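Local coordinates for protein Exo beta-1,2-glucooligosaccharide sophorohydrolase (non-reducing end) (Parabacteroides distasonis ATCC 8503, PDB 5Z06) that hydrolyses linear beta-1,2-glucan and beta-1,2-glucooligosaccharides of four or more units, releasing sophorose from the non-reducing end, at residues Asp362-Ala367 with Gly377-Phe382. Numbering follows the deposited sequence.
Sequences DKFHGA and GKTVAF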
# COMPACT_ATOMS: atom_id res chain seq x y z
N ASP A 362 12.85 -18.69 -9.90
CA ASP A 362 14.26 -18.78 -9.46
C ASP A 362 14.33 -19.16 -7.98
O ASP A 362 13.59 -18.61 -7.14
CB ASP A 362 15.01 -17.45 -9.59
CG ASP A 362 15.18 -16.99 -11.02
OD1 ASP A 362 15.11 -17.85 -11.94
OD2 ASP A 362 15.38 -15.76 -11.20
N LYS A 363 15.22 -20.10 -7.68
CA LYS A 363 15.55 -20.45 -6.32
C LYS A 363 16.99 -20.05 -6.06
O LYS A 363 17.80 -19.96 -6.98
CB LYS A 363 15.41 -21.95 -6.06
CG LYS A 363 14.07 -22.54 -6.42
CD LYS A 363 12.93 -21.72 -5.84
CE LYS A 363 11.63 -22.46 -6.02
NZ LYS A 363 11.40 -22.76 -7.46
N PHE A 364 17.27 -19.83 -4.78
CA PHE A 364 18.58 -19.40 -4.32
C PHE A 364 18.84 -20.24 -3.09
O PHE A 364 18.40 -19.91 -1.99
CB PHE A 364 18.56 -17.91 -4.05
CG PHE A 364 18.15 -17.12 -5.25
CD1 PHE A 364 19.07 -16.87 -6.29
CD2 PHE A 364 16.82 -16.69 -5.40
CE1 PHE A 364 18.68 -16.17 -7.41
CE2 PHE A 364 16.43 -15.99 -6.53
CZ PHE A 364 17.35 -15.73 -7.54
N HIS A 365 19.47 -21.39 -3.34
CA HIS A 365 19.51 -22.49 -2.39
C HIS A 365 18.09 -22.82 -1.85
O HIS A 365 17.82 -22.90 -0.64
CB HIS A 365 20.58 -22.21 -1.32
CG HIS A 365 21.96 -22.33 -1.87
ND1 HIS A 365 22.60 -23.54 -1.99
CD2 HIS A 365 22.77 -21.42 -2.46
CE1 HIS A 365 23.78 -23.36 -2.55
NE2 HIS A 365 23.91 -22.09 -2.85
N GLY A 366 17.18 -22.95 -2.81
CA GLY A 366 15.79 -23.29 -2.50
C GLY A 366 14.93 -22.17 -1.97
O GLY A 366 13.69 -22.28 -1.99
N ALA A 367 15.55 -21.08 -1.51
CA ALA A 367 14.82 -19.91 -1.06
C ALA A 367 14.40 -19.12 -2.27
O ALA A 367 14.93 -19.31 -3.37
CB ALA A 367 15.67 -19.05 -0.14
N GLY A 377 8.91 -15.74 -13.62
CA GLY A 377 9.57 -16.48 -12.56
C GLY A 377 10.94 -15.92 -12.22
O GLY A 377 11.64 -16.48 -11.36
N LYS A 378 11.33 -14.80 -12.85
CA LYS A 378 12.67 -14.25 -12.68
C LYS A 378 12.64 -13.25 -11.54
O LYS A 378 11.71 -12.43 -11.42
CB LYS A 378 13.18 -13.54 -13.96
CG LYS A 378 13.33 -14.43 -15.20
CD LYS A 378 14.17 -15.68 -14.97
CE LYS A 378 15.57 -15.33 -14.44
NZ LYS A 378 16.32 -16.57 -14.11
N THR A 379 13.66 -13.32 -10.71
CA THR A 379 13.87 -12.38 -9.64
C THR A 379 13.98 -10.96 -10.19
O THR A 379 14.51 -10.73 -11.26
CB THR A 379 15.10 -12.79 -8.85
OG1 THR A 379 14.75 -13.97 -8.11
CG2 THR A 379 15.61 -11.68 -7.88
N VAL A 380 13.40 -10.02 -9.45
CA VAL A 380 13.49 -8.62 -9.75
C VAL A 380 14.31 -8.03 -8.61
O VAL A 380 13.96 -8.22 -7.46
CB VAL A 380 12.09 -7.95 -9.84
CG1 VAL A 380 12.20 -6.45 -10.08
CG2 VAL A 380 11.26 -8.62 -10.93
N ALA A 381 15.37 -7.32 -8.95
CA ALA A 381 16.25 -6.69 -7.98
C ALA A 381 15.69 -5.30 -7.66
O ALA A 381 16.34 -4.27 -7.83
CB ALA A 381 17.67 -6.63 -8.53
N PHE A 382 14.47 -5.30 -7.14
CA PHE A 382 13.71 -4.09 -6.92
C PHE A 382 14.37 -3.15 -5.92
O PHE A 382 14.31 -1.95 -6.09
CB PHE A 382 12.31 -4.44 -6.45
CG PHE A 382 11.39 -3.26 -6.34
CD1 PHE A 382 11.09 -2.50 -7.47
CD2 PHE A 382 10.83 -2.91 -5.12
CE1 PHE A 382 10.24 -1.42 -7.38
CE2 PHE A 382 9.98 -1.83 -5.02
CZ PHE A 382 9.69 -1.08 -6.15
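D362 meets 377-382 with both its backbone and its carboxylate. Its N donates to G377 O at 2.9 Å, a nearly straight bond. The carboxylate reaches on to K378 and T379. T379 N gives a second nearly straight bond, 3.0 Å to D362 OD2. This donor stands above the carboxylate plane, 42° out of it. K378 closes a salt bridge, with NZ on the syn side of D362 OD1 at 2.8 Å. A weak bond of 3.2 Å also joins K378 NZ to D362 OD2. The K378 side chain starts out pointing away from 362-367. Bends at chi2 and chi3 (-53° and -57°) fold it back, bringing CE against the carboxylate as well. An alanine in place of D362 would probably leave T379 N and the K378 ammonium without this shared acceptor, and the lysine chain more able to swing.

The contact joins two loops in the helical region of the enzyme, probably the (alpha/alpha)6 barrel of its glycoside hydrolase family. One follows helix 344-360, and the other follows strand 371-373. After D362 the first loop makes a type I' turn from F364 to A367, closed by backbone bonds in both directions between these two residues. H365 and G366, at the centre of the turn, have positive phi.

The tight, inner side belongs to F364 and T379, which reach toward each other tip to tip. T379 OG1 lies in the plane of the F364 ring, at its edge, 3.1 Å from F364 CE2 and 3.2 Å from F364 CZ. The same hydroxyl is hydrogen-bonded to S369 OG, in the connection between the segments. F364 is buried and also packs on P450. The looser side is that of K378, whose exposed side chain grips D362 at the protein surface.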